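Local coordinates for protein TonB-dependent siderophore receptor (Pseudomonas aeruginosa 39016, PDB 5NEC) that probably imports ferric siderophores, and siderophore-drug conjugates, across the outer membrane in a TonB-dependent manner, at residues P224-D238 and Q277-D291. Numbering follows the deposited sequence.
Sequences PTRVTVSHYHLESDD and QKSRIDTSTITVEHD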
loop_
_atom_site.group_PDB
_atom_site.type_symbol
_atom_site.label_atom_id
_atom_site.label_comp_id
_atom_site.label_asym_id
_atom_site.label_seq_id
_atom_site.Cartn_x
_atom_site.Cartn_y
_atom_site.Cartn_z
ATOM N N PRO A 224 13.511 22.616 22.867
ATOM C CA PRO A 224 14.243 22.681 21.580
ATOM C C PRO A 224 15.008 21.408 21.157
ATOM O O PRO A 224 15.612 21.401 20.074
ATOM C CB PRO A 224 15.254 23.841 21.795
ATOM C CG PRO A 224 14.822 24.533 23.034
ATOM C CD PRO A 224 14.138 23.495 23.876
ATOM N N THR A 225 15.017 20.371 22.005
ATOM C CA THR A 225 15.737 19.126 21.727
ATOM C C THR A 225 14.830 17.934 22.041
ATOM O O THR A 225 14.451 17.719 23.189
ATOM C CB THR A 225 17.049 19.056 22.529
ATOM O OG1 THR A 225 17.890 20.157 22.151
ATOM C CG2 THR A 225 17.802 17.751 22.260
ATOM N N ARG A 226 14.485 17.175 21.001
ATOM C CA ARG A 226 13.507 16.084 21.070
ATOM C C ARG A 226 14.162 14.767 20.641
ATOM O O ARG A 226 14.892 14.708 19.650
ATOM C CB ARG A 226 12.309 16.399 20.175
ATOM C CG ARG A 226 11.601 17.701 20.564
ATOM C CD ARG A 226 10.600 18.222 19.533
ATOM N NE ARG A 226 11.207 18.784 18.314
ATOM C CZ ARG A 226 11.912 19.922 18.248
ATOM N NH1 ARG A 226 12.408 20.378 17.102
ATOM N NH2 ARG A 226 12.153 20.626 19.339
ATOM N N VAL A 227 13.908 13.722 21.411
ATOM C CA VAL A 227 14.409 12.392 21.138
ATOM C C VAL A 227 13.225 11.442 21.145
ATOM O O VAL A 227 12.471 11.414 22.113
ATOM C CB VAL A 227 15.456 11.949 22.187
ATOM C CG1 VAL A 227 15.901 10.506 21.962
ATOM C CG2 VAL A 227 16.663 12.875 22.135
ATOM N N THR A 228 13.073 10.677 20.060
ATOM C CA THR A 228 12.037 9.654 19.952
ATOM C C THR A 228 12.647 8.288 19.629
ATOM O O THR A 228 13.554 8.184 18.806
ATOM C CB THR A 228 10.965 10.027 18.913
ATOM O OG1 THR A 228 10.386 11.296 19.248
ATOM C CG2 THR A 228 9.857 8.995 18.913
ATOM N N VAL A 229 12.121 7.256 20.289
ATOM C CA VAL A 229 12.519 5.867 20.114
ATOM C C VAL A 229 11.251 5.022 19.899
ATOM O O VAL A 229 10.388 4.988 20.769
ATOM C CB VAL A 229 13.304 5.338 21.363
ATOM C CG1 VAL A 229 13.623 3.847 21.241
ATOM C CG2 VAL A 229 14.600 6.101 21.549
ATOM N N SER A 230 11.168 4.330 18.766
ATOM C CA SER A 230 10.027 3.477 18.431
ATOM C C SER A 230 10.476 2.081 18.088
ATOM O O SER A 230 11.520 1.889 17.484
ATOM C CB SER A 230 9.270 4.045 17.240
ATOM O OG SER A 230 8.632 5.251 17.645
ATOM N N HIS A 231 9.681 1.101 18.471
ATOM C CA HIS A 231 9.830 -0.218 17.941
ATOM C C HIS A 231 8.485 -0.668 17.383
ATOM O O HIS A 231 7.437 -0.317 17.933
ATOM C CB HIS A 231 10.371 -1.204 18.977
ATOM C CG HIS A 231 10.855 -2.480 18.362
ATOM N ND1 HIS A 231 12.149 -2.642 17.913
ATOM C CD2 HIS A 231 10.196 -3.613 18.023
ATOM C CE1 HIS A 231 12.273 -3.838 17.362
ATOM N NE2 HIS A 231 11.100 -4.444 17.413
ATOM N N TYR A 232 8.536 -1.408 16.268
ATOM C CA TYR A 232 7.367 -1.966 15.604
ATOM C C TYR A 232 7.569 -3.478 15.364
ATOM O O TYR A 232 8.560 -3.907 14.786
ATOM C CB TYR A 232 7.114 -1.246 14.272
ATOM C CG TYR A 232 5.899 -1.765 13.534
ATOM C CD1 TYR A 232 4.630 -1.336 13.872
ATOM C CD2 TYR A 232 6.021 -2.703 12.502
ATOM C CE1 TYR A 232 3.511 -1.799 13.202
ATOM C CE2 TYR A 232 4.905 -3.181 11.829
ATOM C CZ TYR A 232 3.653 -2.719 12.178
ATOM O OH TYR A 232 2.523 -3.169 11.539
ATOM N N HIS A 233 6.612 -4.276 15.802
ATOM C CA HIS A 233 6.691 -5.706 15.664
ATOM C C HIS A 233 5.355 -6.253 15.184
ATOM O O HIS A 233 4.342 -5.987 15.822
ATOM C CB HIS A 233 7.046 -6.349 16.991
ATOM C CG HIS A 233 7.204 -7.831 16.904
ATOM N ND1 HIS A 233 8.363 -8.421 16.454
ATOM C CD2 HIS A 233 6.340 -8.843 17.153
ATOM C CE1 HIS A 233 8.215 -9.732 16.436
ATOM N NE2 HIS A 233 6.997 -10.014 16.855
ATOM N N LEU A 234 5.365 -7.001 14.073
ATOM C CA LEU A 234 4.188 -7.720 13.588
ATOM C C LEU A 234 4.574 -9.124 13.137
ATOM O O LEU A 234 5.551 -9.312 12.411
ATOM C CB LEU A 234 3.533 -6.970 12.421
ATOM C CG LEU A 234 2.147 -7.509 11.998
ATOM C CD1 LEU A 234 1.057 -7.015 12.937
ATOM C CD2 LEU A 234 1.825 -7.100 10.579
ATOM N N GLU A 235 3.773 -10.096 13.553
ATOM C CA GLU A 235 3.968 -11.501 13.239
ATOM C C GLU A 235 2.673 -12.020 12.647
ATOM O O GLU A 235 1.604 -11.711 13.169
ATOM C CB GLU A 235 4.269 -12.253 14.525
ATOM C CG GLU A 235 4.924 -13.619 14.340
ATOM C CD GLU A 235 5.867 -13.914 15.477
ATOM O OE1 GLU A 235 6.797 -13.075 15.673
ATOM O OE2 GLU A 235 5.686 -14.940 16.173
ATOM N N SER A 236 2.741 -12.779 11.559
ATOM C CA SER A 236 1.529 -13.319 10.963
ATOM C C SER A 236 1.678 -14.737 10.481
ATOM O O SER A 236 2.764 -15.187 10.203
ATOM C CB SER A 236 0.999 -12.404 9.863
ATOM O OG SER A 236 1.859 -12.360 8.777
ATOM N N ASP A 237 0.554 -15.438 10.418
ATOM C CA ASP A 237 0.517 -16.868 10.129
ATOM C C ASP A 237 -0.833 -17.155 9.479
ATOM O O ASP A 237 -1.838 -17.295 10.155
ATOM C CB ASP A 237 0.710 -17.680 11.416
ATOM C CG ASP A 237 0.700 -19.186 11.175
ATOM O OD1 ASP A 237 1.221 -19.658 10.154
ATOM O OD2 ASP A 237 0.162 -19.922 12.017
ATOM N N ASP A 238 -0.833 -17.204 8.153
ATOM C CA ASP A 238 -2.047 -17.249 7.356
ATOM C C ASP A 238 -2.128 -18.569 6.601
ATOM O O ASP A 238 -1.109 -19.214 6.345
ATOM C CB ASP A 238 -2.063 -16.087 6.336
ATOM C CG ASP A 238 -1.910 -14.694 6.981
ATOM O OD1 ASP A 238 -2.177 -14.522 8.189
ATOM O OD2 ASP A 238 -1.499 -13.756 6.247
ATOM N N GLN A 277 1.718 -19.320 5.164
ATOM C CA GLN A 277 2.249 -17.996 4.893
ATOM C C GLN A 277 2.592 -17.352 6.233
ATOM O O GLN A 277 1.718 -16.943 6.968
ATOM C CB GLN A 277 1.216 -17.211 4.104
ATOM C CG GLN A 277 1.642 -15.856 3.613
ATOM C CD GLN A 277 0.463 -15.033 3.160
ATOM O OE1 GLN A 277 -0.358 -15.474 2.370
ATOM N NE2 GLN A 277 0.316 -13.866 3.752
ATOM N N LYS A 278 3.880 -17.337 6.557
ATOM C CA LYS A 278 4.385 -16.887 7.851
ATOM C C LYS A 278 5.283 -15.697 7.642
ATOM O O LYS A 278 6.128 -15.726 6.772
ATOM C CB LYS A 278 5.193 -17.992 8.518
ATOM C CG LYS A 278 4.304 -19.062 9.067
ATOM C CD LYS A 278 5.041 -20.380 9.307
ATOM C CE LYS A 278 4.085 -21.375 9.946
ATOM N NZ LYS A 278 4.561 -22.780 9.792
ATOM N N SER A 279 5.092 -14.649 8.433
ATOM C CA SER A 279 5.988 -13.511 8.363
ATOM C C SER A 279 6.207 -12.870 9.720
ATOM O O SER A 279 5.420 -13.041 10.642
ATOM C CB SER A 279 5.532 -12.496 7.301
ATOM O OG SER A 279 4.541 -11.645 7.789
ATOM N N ARG A 280 7.342 -12.186 9.823
ATOM C CA ARG A 280 7.757 -11.484 11.015
ATOM C C ARG A 280 8.410 -10.210 10.537
ATOM O O ARG A 280 9.264 -10.275 9.661
ATOM C CB ARG A 280 8.751 -12.325 11.801
ATOM C CG ARG A 280 9.099 -11.730 13.158
ATOM C CD ARG A 280 10.084 -12.604 13.944
ATOM N NE ARG A 280 9.468 -13.884 14.340
ATOM C CZ ARG A 280 9.895 -14.713 15.301
ATOM N NH1 ARG A 280 10.979 -14.438 16.041
ATOM N NH2 ARG A 280 9.200 -15.831 15.539
ATOM N N ILE A 281 7.996 -9.059 11.073
ATOM C CA ILE A 281 8.726 -7.813 10.852
ATOM C C ILE A 281 9.070 -7.153 12.194
ATOM O O ILE A 281 8.256 -7.131 13.105
ATOM C CB ILE A 281 8.027 -6.826 9.888
ATOM C CG1 ILE A 281 8.863 -5.543 9.792
ATOM C CG2 ILE A 281 6.624 -6.519 10.336
ATOM C CD1 ILE A 281 8.687 -4.772 8.506
ATOM N N ASP A 282 10.315 -6.675 12.302
ATOM C CA ASP A 282 10.824 -5.895 13.434
ATOM C C ASP A 282 11.474 -4.625 12.899
ATOM O O ASP A 282 12.303 -4.703 11.999
ATOM C CB ASP A 282 11.866 -6.688 14.189
ATOM C CG ASP A 282 11.260 -7.729 15.071
ATOM O OD1 ASP A 282 10.692 -7.324 16.101
ATOM O OD2 ASP A 282 11.323 -8.950 14.753
ATOM N N THR A 283 11.096 -3.469 13.437
ATOM C CA THR A 283 11.659 -2.185 13.018
ATOM C C THR A 283 11.880 -1.281 14.248
ATOM O O THR A 283 10.966 -1.066 15.049
ATOM C CB THR A 283 10.739 -1.524 11.983
ATOM O OG1 THR A 283 10.708 -2.356 10.834
ATOM C CG2 THR A 283 11.244 -0.175 11.527
ATOM N N SER A 284 13.114 -0.804 14.400
ATOM C CA SER A 284 13.505 0.105 15.460
ATOM C C SER A 284 13.838 1.413 14.798
ATOM O O SER A 284 14.558 1.414 13.812
ATOM C CB SER A 284 14.738 -0.414 16.182
ATOM O OG SER A 284 14.412 -1.525 16.986
ATOM N N THR A 285 13.313 2.520 15.328
ATOM C CA THR A 285 13.583 3.844 14.771
ATOM C C THR A 285 13.980 4.779 15.911
ATOM O O THR A 285 13.335 4.781 16.959
ATOM C CB THR A 285 12.350 4.405 14.014
ATOM O OG1 THR A 285 11.927 3.458 13.034
ATOM C CG2 THR A 285 12.682 5.697 13.293
ATOM N N ILE A 286 15.039 5.560 15.701
ATOM C CA ILE A 286 15.537 6.542 16.678
ATOM C C ILE A 286 15.698 7.873 15.984
ATOM O O ILE A 286 16.475 7.986 15.038
ATOM C CB ILE A 286 16.895 6.094 17.274
ATOM C CG1 ILE A 286 16.664 4.856 18.147
ATOM C CG2 ILE A 286 17.520 7.173 18.130
ATOM C CD1 ILE A 286 17.877 4.027 18.393
ATOM N N THR A 287 14.975 8.882 16.464
ATOM C CA THR A 287 14.942 10.206 15.838
ATOM C C THR A 287 15.418 11.258 16.849
ATOM O O THR A 287 14.864 11.342 17.944
ATOM C CB THR A 287 13.510 10.534 15.342
ATOM O OG1 THR A 287 13.052 9.481 14.484
ATOM C CG2 THR A 287 13.484 11.823 14.548
ATOM N N VAL A 288 16.439 12.042 16.487
ATOM C CA VAL A 288 16.931 13.166 17.301
ATOM C C VAL A 288 16.728 14.481 16.531
ATOM O O VAL A 288 17.212 14.615 15.411
ATOM C CB VAL A 288 18.423 12.996 17.664
ATOM C CG1 VAL A 288 18.917 14.175 18.512
ATOM C CG2 VAL A 288 18.633 11.688 18.416
ATOM N N GLU A 289 15.998 15.429 17.123
ATOM C CA GLU A 289 15.771 16.762 16.540
ATOM C C GLU A 289 16.342 17.834 17.455
ATOM O O GLU A 289 16.208 17.744 18.674
ATOM C CB GLU A 289 14.287 17.059 16.396
ATOM C CG GLU A 289 13.659 16.620 15.101
ATOM C CD GLU A 289 12.245 17.153 14.969
ATOM O OE1 GLU A 289 11.450 16.983 15.928
ATOM O OE2 GLU A 289 11.923 17.758 13.920
ATOM N N HIS A 290 16.942 18.858 16.865
ATOM C CA HIS A 290 17.442 19.996 17.620
ATOM C C HIS A 290 17.212 21.286 16.846
ATOM O O HIS A 290 17.630 21.403 15.697
ATOM C CB HIS A 290 18.943 19.831 17.940
ATOM C CG HIS A 290 19.534 21.008 18.656
ATOM N ND1 HIS A 290 19.108 21.414 19.909
ATOM C CD2 HIS A 290 20.494 21.883 18.283
ATOM C CE1 HIS A 290 19.788 22.481 20.276
ATOM N NE2 HIS A 290 20.640 22.783 19.312
ATOM N N ASP A 291 16.576 22.262 17.479
ATOM C CA ASP A 291 16.440 23.602 16.879
ATOM C C ASP A 291 17.740 24.409 17.077
ATOM O O ASP A 291 18.104 24.758 18.198
ATOM C CB ASP A 291 15.209 24.307 17.453
ATOM C CG ASP A 291 13.927 23.506 17.221
ATOM O OD1 ASP A 291 13.891 22.673 16.286
ATOM O OD2 ASP A 291 12.947 23.674 17.960
#
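Thr-225 to Asp-238 and Gln-277 to Asp-291 run antiparallel as neighbouring strands, their axes 173° apart and 4.6 Å at closest approach. Pairing is unbroken from Thr-225 with His-290 to Asp-238 with Gln-277. Paired N-H...O bonds join the hydrogen-bonded pairs, such as Thr-228 with Thr-287; CA-H...O contacts fill in between, and of the backbone bonds only the last, from Gln-277 N to Asp-238 O, is weak.

The outward face carries Val-227, Val-229, Ile-286 and Val-288, with Val-229 CG2 4.2 Å from Ile-286 CG1; a bound C8E detergent molecule lies near Ile-286, consistent with a lipid-facing belt. Farther along this face the surface turns polar. His-231 and His-233, both with CG anti to the backbone N, reach across to Asp-282 and share its OD1. His-233 ND1 gives the shorter bond, 2.6 Å to Asp-282 OD1, from above the carboxylate plane, whereas His-231 NE2 donates to the anti lone pair of that oxygen at 3.2 Å. His-231 ND1 also pairs with Ser-284 OG (2.7 Å), so both ring nitrogens are engaged and the ring's rotation is fixed. Next along, Glu-235 OE1 lies over one face of the Arg-280 guanidinium, the two flat groups nearly parallel (3°), so that the salt bridge rests on charge, with no N-H pointing at the oxygen.

The two strands belong to the transmembrane barrel of a TonB-dependent receptor, and their other face looks inward, where Ile-281 meets loop residues Thr-114 and Gln-117 and packs its CG2 3.8 Å from Leu-234 CB. Near the 224/291 end of that face, Arg-226, bent at chi3, bridges two acids: NE meets Glu-289 OE1 at 3.0 Å, and NH1 meets Asp-291 OD1 at 2.9 Å, nearly in the guanidinium plane. Arg-299 and Thr-297 on the next strand hold Glu-289 and Asp-291 in turn.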